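PDB 3L7T: VOC domain-containing protein from Streptococcus mutans, which binds zinc and may have lactoylglutathione lyase activity, though this is unproven. Local coordinates for residues L11-Y16 with E21-Q26; N25-E30 with Q97-L102; L45-G50 with L54-N59; E71-S74 with E78-G81; E107-D112 with G116-F121. All blocks are in the same frame, centred on the assembly; numbering follows the deposited sequence.

Contact 1. Residues L11-Y16 with E21-Q26; sequences LIVSDY and EFYVNQ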
# COMPACT_ATOMS: atom_id res chain seq x y z
N LEU A 11 -3.76 5.08 3.20
CA LEU A 11 -2.57 5.40 3.97
C LEU A 11 -2.95 6.39 5.01
O LEU A 11 -4.00 7.06 4.91
CB LEU A 11 -1.47 5.94 3.07
CG LEU A 11 -1.70 7.22 2.28
CD1 LEU A 11 -1.07 8.37 3.05
CD2 LEU A 11 -1.05 7.12 0.91
N ILE A 12 -2.11 6.46 6.03
CA ILE A 12 -2.30 7.34 7.19
C ILE A 12 -1.23 8.42 7.19
O ILE A 12 -0.07 8.15 6.96
CB ILE A 12 -2.25 6.54 8.50
CG1 ILE A 12 -3.51 5.66 8.58
CG2 ILE A 12 -2.15 7.50 9.75
CD1 ILE A 12 -3.62 4.75 9.78
N VAL A 13 -1.62 9.66 7.52
CA VAL A 13 -0.69 10.78 7.55
C VAL A 13 -0.83 11.46 8.93
O VAL A 13 -1.82 11.22 9.62
CB VAL A 13 -0.95 11.82 6.43
CG1 VAL A 13 -0.81 11.15 5.02
CG2 VAL A 13 -2.32 12.49 6.59
N SER A 14 0.23 12.11 9.38
CA SER A 14 0.22 12.72 10.71
C SER A 14 -0.46 14.10 10.67
O SER A 14 -1.13 14.49 11.62
CB SER A 14 1.65 12.81 11.30
OG SER A 14 2.45 13.75 10.57
N ASP A 15 -0.17 14.88 9.63
CA ASP A 15 -0.65 16.25 9.55
C ASP A 15 -1.49 16.38 8.29
O ASP A 15 -0.95 16.47 7.20
CB ASP A 15 0.54 17.23 9.50
CG ASP A 15 0.10 18.68 9.46
OD1 ASP A 15 -0.81 19.04 8.67
OD2 ASP A 15 0.74 19.50 10.17
N TYR A 16 -2.81 16.35 8.45
CA TYR A 16 -3.69 16.31 7.29
C TYR A 16 -3.45 17.46 6.30
O TYR A 16 -3.38 17.22 5.11
CB TYR A 16 -5.16 16.21 7.73
CG TYR A 16 -6.12 16.10 6.58
CD1 TYR A 16 -6.24 14.92 5.85
CD2 TYR A 16 -6.73 17.24 6.07
CE1 TYR A 16 -7.06 14.85 4.77
CE2 TYR A 16 -7.57 17.17 5.00
CZ TYR A 16 -7.74 15.97 4.35
OH TYR A 16 -8.59 15.96 3.25
N GLU A 21 -1.58 19.21 1.07
CA GLU A 21 -0.67 20.02 0.23
C GLU A 21 0.27 19.15 -0.64
O GLU A 21 0.39 19.35 -1.85
CB GLU A 21 0.14 20.97 1.13
CG GLU A 21 1.33 21.66 0.45
CD GLU A 21 0.93 22.62 -0.68
OE1 GLU A 21 -0.16 23.22 -0.60
OE2 GLU A 21 1.70 22.74 -1.66
N PHE A 22 0.91 18.16 -0.02
CA PHE A 22 1.86 17.31 -0.74
C PHE A 22 1.17 16.54 -1.88
O PHE A 22 1.57 16.63 -3.03
CB PHE A 22 2.52 16.34 0.26
CG PHE A 22 3.49 15.36 -0.38
CD1 PHE A 22 4.81 15.75 -0.63
CD2 PHE A 22 3.11 14.06 -0.69
CE1 PHE A 22 5.73 14.83 -1.13
CE2 PHE A 22 4.02 13.15 -1.20
CZ PHE A 22 5.32 13.55 -1.47
N TYR A 23 0.16 15.74 -1.54
CA TYR A 23 -0.51 14.88 -2.53
C TYR A 23 -1.31 15.63 -3.60
O TYR A 23 -1.35 15.22 -4.77
CB TYR A 23 -1.39 13.84 -1.80
CG TYR A 23 -0.56 12.73 -1.12
CD1 TYR A 23 0.01 11.70 -1.88
CD2 TYR A 23 -0.31 12.74 0.26
CE1 TYR A 23 0.81 10.73 -1.31
CE2 TYR A 23 0.51 11.76 0.85
CZ TYR A 23 1.06 10.75 0.05
OH TYR A 23 1.86 9.76 0.60
N VAL A 24 -2.07 16.63 -3.18
CA VAL A 24 -3.01 17.30 -4.07
C VAL A 24 -2.29 18.44 -4.80
O VAL A 24 -2.29 18.49 -6.03
CB VAL A 24 -4.26 17.82 -3.32
CG1 VAL A 24 -5.18 18.59 -4.25
CG2 VAL A 24 -5.05 16.66 -2.65
N ASN A 25 -1.54 19.25 -4.08
CA ASN A 25 -0.89 20.42 -4.70
C ASN A 25 0.50 20.25 -5.32
O ASN A 25 0.82 20.87 -6.33
CB ASN A 25 -0.94 21.62 -3.75
CG ASN A 25 -2.36 22.07 -3.48
OD1 ASN A 25 -3.25 21.82 -4.30
ND2 ASN A 25 -2.60 22.71 -2.34
N GLN A 26 1.32 19.38 -4.74
CA GLN A 26 2.63 19.11 -5.31
C GLN A 26 2.66 17.92 -6.28
O GLN A 26 3.24 17.99 -7.38
CB GLN A 26 3.65 18.94 -4.19
CG GLN A 26 3.82 20.20 -3.36
CD GLN A 26 5.03 20.12 -2.47
OE1 GLN A 26 6.07 20.73 -2.75
NE2 GLN A 26 4.94 19.28 -1.45

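Contact 2. Residues N25-E30 with Q97-L102; sequences NQLGFE and QELIAL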
# COMPACT_ATOMS: atom_id res chain seq x y z
N ASN A 25 -1.54 19.25 -4.08
CA ASN A 25 -0.89 20.42 -4.70
C ASN A 25 0.50 20.25 -5.32
O ASN A 25 0.82 20.87 -6.33
CB ASN A 25 -0.94 21.62 -3.75
CG ASN A 25 -2.36 22.07 -3.48
OD1 ASN A 25 -3.25 21.82 -4.30
ND2 ASN A 25 -2.60 22.71 -2.34
N GLN A 26 1.32 19.38 -4.74
CA GLN A 26 2.63 19.11 -5.31
C GLN A 26 2.66 17.92 -6.28
O GLN A 26 3.24 17.99 -7.38
CB GLN A 26 3.65 18.94 -4.19
CG GLN A 26 3.82 20.20 -3.36
CD GLN A 26 5.03 20.12 -2.47
OE1 GLN A 26 6.07 20.73 -2.75
NE2 GLN A 26 4.94 19.28 -1.45
N LEU A 27 1.98 16.83 -5.93
CA LEU A 27 2.00 15.67 -6.80
C LEU A 27 0.88 15.75 -7.83
O LEU A 27 0.95 15.11 -8.87
CB LEU A 27 1.92 14.37 -6.01
CG LEU A 27 3.04 14.09 -5.01
CD1 LEU A 27 3.01 12.65 -4.54
CD2 LEU A 27 4.41 14.49 -5.58
N GLY A 28 -0.07 16.65 -7.60
CA GLY A 28 -1.14 16.92 -8.57
C GLY A 28 -2.25 15.88 -8.70
O GLY A 28 -2.98 15.87 -9.70
N PHE A 29 -2.43 15.02 -7.70
CA PHE A 29 -3.56 14.09 -7.74
C PHE A 29 -4.93 14.80 -7.73
O PHE A 29 -5.17 15.68 -6.92
CB PHE A 29 -3.48 13.11 -6.58
CG PHE A 29 -2.41 12.07 -6.73
CD1 PHE A 29 -2.50 11.11 -7.71
CD2 PHE A 29 -1.32 12.07 -5.89
CE1 PHE A 29 -1.47 10.19 -7.88
CE2 PHE A 29 -0.28 11.17 -6.08
CZ PHE A 29 -0.38 10.21 -7.05
N GLU A 30 -5.85 14.37 -8.59
CA GLU A 30 -7.22 14.86 -8.56
C GLU A 30 -7.97 14.42 -7.29
O GLU A 30 -8.02 13.23 -6.99
CB GLU A 30 -7.94 14.33 -9.81
CG GLU A 30 -9.33 14.89 -10.08
CD GLU A 30 -10.11 14.03 -11.08
OE1 GLU A 30 -9.50 13.44 -11.99
OE2 GLU A 30 -11.35 13.92 -10.91
N GLN A 97 13.43 15.60 -11.91
CA GLN A 97 13.76 17.03 -12.04
C GLN A 97 12.64 17.89 -11.45
O GLN A 97 12.91 18.79 -10.65
CB GLN A 97 13.92 17.42 -13.52
CG GLN A 97 14.94 16.63 -14.30
CD GLN A 97 16.32 17.10 -14.02
OE1 GLN A 97 16.61 17.51 -12.90
NE2 GLN A 97 17.15 17.16 -15.05
N GLU A 98 11.43 17.68 -11.95
CA GLU A 98 10.28 18.51 -11.57
C GLU A 98 10.05 18.45 -10.07
O GLU A 98 9.74 19.47 -9.43
CB GLU A 98 8.99 18.07 -12.28
CG GLU A 98 8.97 18.24 -13.79
CD GLU A 98 7.77 17.55 -14.45
OE1 GLU A 98 7.82 16.31 -14.65
OE2 GLU A 98 6.76 18.23 -14.74
N LEU A 99 10.17 17.25 -9.51
CA LEU A 99 9.99 17.06 -8.08
C LEU A 99 11.00 17.85 -7.30
O LEU A 99 10.68 18.50 -6.30
CB LEU A 99 10.05 15.57 -7.71
CG LEU A 99 8.79 14.74 -7.90
CD1 LEU A 99 9.05 13.27 -7.53
CD2 LEU A 99 7.66 15.31 -7.03
N ILE A 100 12.27 17.73 -7.68
CA ILE A 100 13.28 18.49 -6.96
C ILE A 100 12.99 19.98 -7.04
O ILE A 100 13.19 20.69 -6.07
CB ILE A 100 14.69 18.18 -7.47
CG1 ILE A 100 15.05 16.74 -7.09
CG2 ILE A 100 15.70 19.17 -6.88
CD1 ILE A 100 16.15 16.13 -7.96
N ALA A 101 12.49 20.41 -8.20
CA ALA A 101 12.16 21.83 -8.47
C ALA A 101 11.01 22.28 -7.57
O ALA A 101 10.93 23.46 -7.21
CB ALA A 101 11.78 22.01 -9.95
N LEU A 102 10.17 21.33 -7.16
CA LEU A 102 9.07 21.63 -6.23
C LEU A 102 9.54 21.65 -4.80
O LEU A 102 8.82 22.08 -3.91
CB LEU A 102 7.92 20.62 -6.39
CG LEU A 102 7.10 20.73 -7.68
CD1 LEU A 102 6.30 19.46 -7.95
CD2 LEU A 102 6.18 21.96 -7.66

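Contact 3. Residues L45-G50 with L54-N59; sequences LDLKCG and LEIFGN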
# COMPACT_ATOMS: atom_id res chain seq x y z
N LEU A 45 -9.63 11.55 2.57
CA LEU A 45 -9.41 12.26 1.33
C LEU A 45 -9.20 11.20 0.25
O LEU A 45 -8.22 10.44 0.31
CB LEU A 45 -8.15 13.12 1.46
CG LEU A 45 -7.67 13.78 0.16
CD1 LEU A 45 -8.67 14.75 -0.49
CD2 LEU A 45 -6.35 14.47 0.42
N ASP A 46 -10.08 11.18 -0.74
CA ASP A 46 -10.02 10.16 -1.80
C ASP A 46 -9.48 10.76 -3.09
O ASP A 46 -10.05 11.71 -3.63
CB ASP A 46 -11.41 9.58 -2.05
CG ASP A 46 -12.01 8.91 -0.80
OD1 ASP A 46 -11.25 8.33 0.02
OD2 ASP A 46 -13.25 8.95 -0.65
N LEU A 47 -8.35 10.21 -3.56
CA LEU A 47 -7.64 10.76 -4.72
C LEU A 47 -7.66 9.82 -5.91
O LEU A 47 -7.58 8.61 -5.75
CB LEU A 47 -6.17 11.00 -4.34
CG LEU A 47 -5.98 11.94 -3.14
CD1 LEU A 47 -4.51 12.33 -2.99
CD2 LEU A 47 -6.83 13.25 -3.28
N LYS A 48 -7.71 10.36 -7.12
CA LYS A 48 -7.69 9.51 -8.28
C LYS A 48 -6.28 9.23 -8.77
O LYS A 48 -5.51 10.16 -9.04
CB LYS A 48 -8.50 10.14 -9.41
CG LYS A 48 -8.59 9.25 -10.62
CD LYS A 48 -9.72 9.70 -11.58
CE LYS A 48 -10.00 8.61 -12.61
NZ LYS A 48 -8.83 8.55 -13.55
N CYS A 49 -5.98 7.95 -9.03
CA CYS A 49 -4.72 7.60 -9.70
C CYS A 49 -4.98 6.56 -10.80
O CYS A 49 -5.03 5.37 -10.51
CB CYS A 49 -3.68 7.09 -8.71
SG CYS A 49 -2.06 6.78 -9.51
N GLY A 50 -5.29 7.03 -12.01
CA GLY A 50 -5.84 6.14 -13.04
C GLY A 50 -7.03 5.36 -12.50
O GLY A 50 -7.95 5.97 -11.95
N LEU A 54 -6.52 6.46 -4.16
CA LEU A 54 -5.68 6.53 -2.94
C LEU A 54 -6.53 7.15 -1.86
O LEU A 54 -7.09 8.22 -2.08
CB LEU A 54 -4.47 7.44 -3.19
CG LEU A 54 -3.64 7.07 -4.40
CD1 LEU A 54 -2.45 8.09 -4.51
CD2 LEU A 54 -3.15 5.66 -4.33
N GLU A 55 -6.67 6.47 -0.72
CA GLU A 55 -7.49 6.99 0.36
C GLU A 55 -6.56 7.51 1.42
O GLU A 55 -5.87 6.73 2.05
CB GLU A 55 -8.33 5.88 1.00
CG GLU A 55 -9.45 5.34 0.14
CD GLU A 55 -10.37 4.43 0.93
OE1 GLU A 55 -9.95 3.93 2.01
OE2 GLU A 55 -11.43 4.09 0.36
N ILE A 56 -6.53 8.82 1.63
CA ILE A 56 -5.66 9.39 2.64
C ILE A 56 -6.47 9.64 3.93
O ILE A 56 -7.49 10.36 3.90
CB ILE A 56 -5.04 10.69 2.14
CG1 ILE A 56 -4.38 10.51 0.76
CG2 ILE A 56 -4.06 11.25 3.17
CD1 ILE A 56 -3.25 9.57 0.72
N PHE A 57 -5.99 9.12 5.05
CA PHE A 57 -6.67 9.31 6.33
C PHE A 57 -5.78 10.11 7.23
O PHE A 57 -4.63 9.75 7.44
CB PHE A 57 -6.94 7.98 7.01
CG PHE A 57 -8.03 7.16 6.36
CD1 PHE A 57 -9.34 7.25 6.80
CD2 PHE A 57 -7.71 6.23 5.39
CE1 PHE A 57 -10.35 6.44 6.26
CE2 PHE A 57 -8.70 5.38 4.86
CZ PHE A 57 -10.02 5.52 5.29
N GLY A 58 -6.31 11.13 7.87
CA GLY A 58 -5.49 11.82 8.86
C GLY A 58 -6.37 12.81 9.56
O GLY A 58 -7.57 12.88 9.31
N ASN A 59 -5.76 13.58 10.42
CA ASN A 59 -6.49 14.59 11.16
C ASN A 59 -5.68 15.87 11.18
O ASN A 59 -4.47 15.86 10.95
CB ASN A 59 -6.79 14.10 12.58
CG ASN A 59 -7.85 14.94 13.28
OD1 ASN A 59 -8.47 15.77 12.66
ND2 ASN A 59 -8.06 14.70 14.58

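Contact 4. Residues E71-S74 with E78-G81; sequences ERIS and EACG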
# COMPACT_ATOMS: atom_id res chain seq x y z
N GLU A 71 4.94 7.12 14.34
CA GLU A 71 5.78 7.25 13.16
C GLU A 71 5.93 5.89 12.48
O GLU A 71 5.82 4.84 13.11
CB GLU A 71 7.16 7.82 13.52
CG GLU A 71 7.11 9.30 13.84
CD GLU A 71 8.46 9.91 14.22
OE1 GLU A 71 9.44 9.17 14.51
OE2 GLU A 71 8.52 11.16 14.25
N ARG A 72 6.03 5.95 11.17
CA ARG A 72 6.35 4.78 10.37
C ARG A 72 7.67 4.23 10.85
O ARG A 72 8.62 4.99 11.07
CB ARG A 72 6.51 5.18 8.90
CG ARG A 72 6.65 3.95 7.99
CD ARG A 72 6.65 4.38 6.52
NE ARG A 72 6.87 3.25 5.62
CZ ARG A 72 8.06 2.74 5.35
NH1 ARG A 72 9.17 3.29 5.86
NH2 ARG A 72 8.17 1.73 4.48
N ILE A 73 7.76 2.93 10.97
CA ILE A 73 9.03 2.29 11.32
C ILE A 73 9.82 2.09 10.04
O ILE A 73 9.36 1.41 9.11
CB ILE A 73 8.75 0.93 11.98
CG1 ILE A 73 8.05 1.14 13.32
CG2 ILE A 73 10.06 0.07 12.06
CD1 ILE A 73 7.45 -0.12 13.90
N SER A 74 11.02 2.66 10.00
CA SER A 74 11.89 2.54 8.83
C SER A 74 13.27 1.90 9.13
O SER A 74 13.95 1.46 8.21
CB SER A 74 12.05 3.90 8.16
OG SER A 74 10.77 4.53 8.05
N GLU A 78 11.88 -2.41 8.47
CA GLU A 78 10.49 -1.99 8.31
C GLU A 78 9.58 -3.06 8.88
O GLU A 78 9.94 -4.25 8.89
CB GLU A 78 10.20 -1.76 6.82
CG GLU A 78 10.84 -0.50 6.22
CD GLU A 78 10.96 -0.58 4.71
OE1 GLU A 78 11.54 -1.55 4.20
OE2 GLU A 78 10.42 0.30 4.01
N ALA A 79 8.38 -2.67 9.32
CA ALA A 79 7.42 -3.60 9.89
C ALA A 79 6.76 -4.42 8.80
O ALA A 79 6.81 -4.05 7.63
CB ALA A 79 6.34 -2.85 10.70
N CYS A 80 6.13 -5.52 9.20
CA CYS A 80 5.19 -6.23 8.35
C CYS A 80 4.12 -5.27 7.86
O CYS A 80 3.67 -4.38 8.60
CB CYS A 80 4.54 -7.37 9.13
SG CYS A 80 5.71 -8.75 9.52
N GLY A 81 3.61 -5.56 6.67
CA GLY A 81 2.45 -4.84 6.15
C GLY A 81 2.82 -4.10 4.89
O GLY A 81 3.88 -4.32 4.33
O HOH W 1 7.27 -0.07 8.57

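Contact 5. Residues E107-D112 with G116-F121; sequences EEVRYD and GKKMAF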
# COMPACT_ATOMS: atom_id res chain seq x y z
N GLU A 107 15.93 10.71 -4.49
CA GLU A 107 17.20 9.97 -4.56
C GLU A 107 17.63 9.69 -6.00
O GLU A 107 16.85 9.85 -6.95
CB GLU A 107 17.10 8.69 -3.71
CG GLU A 107 16.88 9.01 -2.22
CD GLU A 107 16.80 7.78 -1.31
OE1 GLU A 107 16.64 6.65 -1.82
OE2 GLU A 107 16.85 7.96 -0.06
N GLU A 108 18.91 9.38 -6.19
CA GLU A 108 19.46 9.21 -7.53
C GLU A 108 18.61 8.24 -8.32
O GLU A 108 18.18 7.21 -7.80
CB GLU A 108 20.86 8.58 -7.48
CG GLU A 108 21.99 9.53 -7.27
CD GLU A 108 23.32 8.80 -7.28
OE1 GLU A 108 23.68 8.25 -8.35
OE2 GLU A 108 23.92 8.67 -6.20
N VAL A 109 18.59 8.45 -9.62
CA VAL A 109 18.00 7.49 -10.53
C VAL A 109 18.78 6.17 -10.51
O VAL A 109 19.99 6.14 -10.78
CB VAL A 109 17.95 8.05 -11.95
CG1 VAL A 109 17.51 6.99 -12.93
CG2 VAL A 109 17.03 9.26 -12.00
N ARG A 110 18.07 5.08 -10.24
CA ARG A 110 18.65 3.76 -10.38
C ARG A 110 17.84 2.92 -11.35
O ARG A 110 16.87 3.39 -11.94
CB ARG A 110 18.76 3.06 -9.04
CG ARG A 110 17.58 3.23 -8.13
CD ARG A 110 18.04 3.22 -6.67
NE ARG A 110 19.26 2.44 -6.48
CZ ARG A 110 19.28 1.19 -6.04
NH1 ARG A 110 18.14 0.58 -5.74
NH2 ARG A 110 20.44 0.55 -5.89
N TYR A 111 18.31 1.72 -11.62
CA TYR A 111 17.70 0.88 -12.62
C TYR A 111 17.06 -0.35 -11.96
O TYR A 111 17.60 -0.88 -11.05
CB TYR A 111 18.70 0.49 -13.70
CG TYR A 111 19.31 1.65 -14.39
CD1 TYR A 111 18.85 2.07 -15.60
CD2 TYR A 111 20.33 2.36 -13.82
CE1 TYR A 111 19.37 3.14 -16.23
CE2 TYR A 111 20.86 3.43 -14.43
CZ TYR A 111 20.38 3.83 -15.64
OH TYR A 111 20.93 4.91 -16.25
N ASP A 112 15.90 -0.75 -12.42
CA ASP A 112 15.19 -1.88 -11.84
C ASP A 112 16.05 -3.11 -12.01
O ASP A 112 16.66 -3.30 -13.03
CB ASP A 112 13.84 -2.08 -12.52
CG ASP A 112 13.01 -3.12 -11.86
OD1 ASP A 112 13.43 -4.25 -11.77
OD2 ASP A 112 11.91 -2.84 -11.44
N GLY A 116 15.59 -3.36 -16.60
CA GLY A 116 16.62 -2.39 -16.36
C GLY A 116 16.04 -1.01 -16.42
O GLY A 116 16.74 -0.08 -16.67
N LYS A 117 14.75 -0.91 -16.17
CA LYS A 117 13.99 0.34 -16.34
C LYS A 117 14.31 1.33 -15.23
O LYS A 117 14.40 0.94 -14.08
CB LYS A 117 12.48 0.06 -16.36
CG LYS A 117 12.00 -0.81 -17.54
CD LYS A 117 11.83 0.01 -18.82
CE LYS A 117 10.40 -0.04 -19.32
NZ LYS A 117 10.01 -1.41 -19.76
N LYS A 118 14.45 2.61 -15.59
CA LYS A 118 14.77 3.64 -14.62
C LYS A 118 13.70 3.79 -13.52
O LYS A 118 12.51 3.64 -13.76
CB LYS A 118 14.99 4.99 -15.31
CG LYS A 118 16.23 5.04 -16.16
CD LYS A 118 15.99 5.90 -17.39
CE LYS A 118 16.80 7.18 -17.35
NZ LYS A 118 18.27 6.92 -17.30
N MET A 119 14.14 4.16 -12.33
CA MET A 119 13.20 4.38 -11.22
C MET A 119 13.90 5.27 -10.23
O MET A 119 15.12 5.39 -10.27
CB MET A 119 12.85 3.06 -10.55
CG MET A 119 14.07 2.28 -10.16
SD MET A 119 13.69 0.65 -9.52
CE MET A 119 15.02 0.46 -8.35
N ALA A 120 13.14 5.90 -9.32
CA ALA A 120 13.75 6.76 -8.31
C ALA A 120 12.78 6.85 -7.12
O ALA A 120 11.58 6.91 -7.33
CB ALA A 120 14.02 8.13 -8.88
N PHE A 121 13.31 6.77 -5.91
CA PHE A 121 12.53 7.01 -4.69
C PHE A 121 12.48 8.45 -4.23
O PHE A 121 13.49 9.18 -4.25
CB PHE A 121 13.03 6.14 -3.53
CG PHE A 121 12.62 4.69 -3.62
CD1 PHE A 121 11.39 4.27 -3.12
CD2 PHE A 121 13.48 3.76 -4.18
CE1 PHE A 121 11.02 2.93 -3.18
CE2 PHE A 121 13.12 2.43 -4.25
CZ PHE A 121 11.89 2.01 -3.76
O HOH W 2 16.23 6.21 -6.12

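Contact 1. Residues L11-Y16 with E21-Q26
Leu11 lies on strand 5-12 and Val13 just beyond it, where the chain turns toward helix 16-26, and the helix brings Tyr23 against them. No hydrogen bond joins the two segments. The contact is small, mostly apolar and buried. Tyr23 carries it from the helix side. Its CG stands beside the backbone N, anti to the carbonyl carbon (chi1 -73°), and the ring reaches across toward the strand. Leu11 comes from the opposite direction. Its CG sits between the backbone N and the carbonyl carbon (chi1 61°), and both methyls face the phenol end. Leu11 CD2 is 3.9 Å from Tyr23 OH and Leu11 CD1 is 4.1 Å from the same oxygen. Val13 adds one methyl: its CG1 is 4.4 Å from Tyr23 CE2. Both side chains meet the ring obliquely. On the helix itself Phe22 CD2 lies over the centre of one face of the Tyr23 ring, 3.7 Å above its plane. The buried Tyr23 hydroxyl is hydrogen-bonded to Asp124, so the apolar neighbours do not leave it without a polar partner. Leu47 and Leu130 also touch Tyr23. The helix contains a wider pi-type turn, with Gln26 N bonded to Glu21 O at 3.0 Å. Asp15 occupies the N-cap position, and its OD1 accepts from Lys18 N. Strand 5-12 also pairs with a strand of the second subunit at Leu11 and Ile12. A strand followed by a helix packed on its sheet is characteristic of the beta-alpha-beta-beta-beta topology of the glyoxalase (VOC) fold.

Contact 2. Residues N25-E30 with Q97-L102
Leu27 and Leu99 form the tight, buried part of this contact, which joins the end of helix 16-26 to helix 92-102 in the VOC fold. Leu27 follows helix 16-26, and Leu99 belongs to helix 92-102. Their side chains cross obliquely, and one methyl of each does the touching: Leu27 CD2 lies 3.7 Å from Leu99 CD2. Both leucines are buried. Phe122 of strand 118-123 touches both of them, and Leu3 of the second subunit packs on Leu27. Each has CG beside its backbone N (Leu27 chi1 -60°), which turns the branched end toward the other leucine.

The other part is broader and faces solvent. Here Gln26 and Leu102 run antiparallel alongside one another. They bury more surface against each other than the two leucines do. Their CA atoms, 7.0 Å apart, are the nearest pair across the two segments. Leu102 of helix 92-102 is exposed, whereas Gln26 is only partly so. Gln26 also rests on Ile104. On this outer side Leu102 leans over the backbone of its partner, with Leu102 CD1 3.4 Å from Gln26 O.

Contact 3. Residues L45-G50 with L54-N59
Ile56 N donates to Leu45 O at 2.7 Å, the shortest hydrogen bond between these strands. It belongs to the beta hairpin of strands 42-49 and 52-58, in the first sheet of the VOC fold. The return bond, Leu45 N to Ile56 O, is 2.8 Å long. These two residues are an antiparallel hydrogen-bonded pair, and Leu47 with Leu54 is the next. Leu47 N donates to Leu54 O at 2.8 Å, and Leu54 N donates back to Leu47 O.

The side chains of both pairs lie on one face, under helix 16-26. Leu45 CB meets Ile56 CB at 4.0 Å. Leu47 reaches diagonally, with CD1 4.2 Å from Ile56 CG1. Tyr16 and Tyr20 of the helix touch Leu45, and Val24 touches Leu47.

Asp46 and Glu55, the non-hydrogen-bonded pair between them, occupy the other face. This face carries the zinc site, where Glu55 and His8 bind the ion. The Asp46 and Glu55 side chains run alongside each other in the same direction; their carboxylate planes are 31° apart. Lys44 forms a salt bridge to each, and Arg33 forms another to Asp46. These positive groups probably ease the repulsion between the acids. Glu55 has CG beside its backbone N (chi1 -70°), which lays its chain along Asp46. The closest approach of this acid pair is therefore through carbon: Asp46 OD1 lies 3.5 Å from Glu55 CG.

Contact 4. Residues E71-S74 with E78-G81
Glu78 reaches across to Arg72 and passes the Ile73 carbonyl on the way. Its CB lies 4.0 Å from Ile73 O. CG stands beside the backbone N (chi1 -73°), and it remains close to the same oxygen while also meeting Ser74 CA at 4.1 Å. Glu78 CD is 3.6 Å from Arg72 NH2. At the tip, Glu78 OE2 accepts from Arg72 NH2 at 2.7 Å. This is a salt bridge with a nearly straight hydrogen bond (166°). OE2 lies at the edge of the guanidinium, near its plane. It is met on the anti side, by a donor tilted out of the carboxylate plane. The guanidinium and carboxylate planes are turned 68° apart, and of the two oxygens, OE2 bonds Arg72. OE1 has a second cation, Arg83. Arg72 NH2 also donates to Arg83 O, so one nitrogen bridges two acceptors.

Apart from Gly81, which opens strand 81-88, both segments lie in the long loop that links the two beta-alpha-beta-beta-beta modules of the VOC fold. The loop lies at the dimer interface. Gly81 pairs with a strand of the second subunit, and Cys80 of that subunit packs on Arg72.

Arg72 is extended from CG to NE, which lets it span the gap to Glu78. Closer to the backbones, a water joins them. It donates to Ile73 O at 2.6 Å and accepts from Ala79 N at 2.9 Å. Separately, Ile73 CD1 touches Ala79 CB at 4.4 Å.

Contact 5. Residues E107-D112 with G116-F121
Tyr111 and Lys118 run alongside each other in the same direction from the hairpin of strands 110-111 and 118-123. Lys118 CG meets Tyr111 CE1 at 3.7 Å, obliquely to the ring. Gly116 O approaches the edge of that ring, near its plane, 3.2 Å from Tyr111 CD1. On the other face Arg110 and Met119 cross. Met119 CE lies 3.8 Å from Arg110 CG. Met119 chi1 (52°) leads its chain back over the partner strand, with CG 3.5 Å from Arg110 O. The thioether then passes toward the turn, with SD 3.7 Å from Asp112 CA.

The backbones pair as well. Met119 N donates to Arg110 O at 2.9 Å, and Arg110 N donates back to Met119 O. Near the turn Asp112 N donates to Lys117 O at 2.8 Å. At the far end Glu107 N donates to Phe121 O, and a water bridges Glu108 O to Phe121 N. Phe121 meets His84 edge to face. His84 and Glu131, both beside Phe121, are zinc-binding residues, though this chain's copies hold no zinc here. Asp112 also bonds to Tyr114 N and His133.

Direct backbone bonds and one water thus join the two segments. Across the contact the charged side chains contribute mainly their carbon chains, consistent with a hairpin at the protein surface.

Overall arrangement
Contacts 1 and 3 are buried and belong to the first sheet. Strands 5-12 and 52-58 are neighbours there, so the two contacts touch directly. Contact 1 has no hydrogen bond between its segments, whereas contact 3 adds a backbone ladder and an acidic pair at the zinc site. Contact 2 is partly buried. It shares helix 16-26 with contact 1 and ties it to helix 92-102. Contacts 4 and 5 lie at the surface, their centres about 22 Å apart. Contact 4 depends on a salt bridge and a water near the second subunit. Contact 5 repeats the hairpin of contact 3 in the second sheet, but its outer strand is short and more exposed.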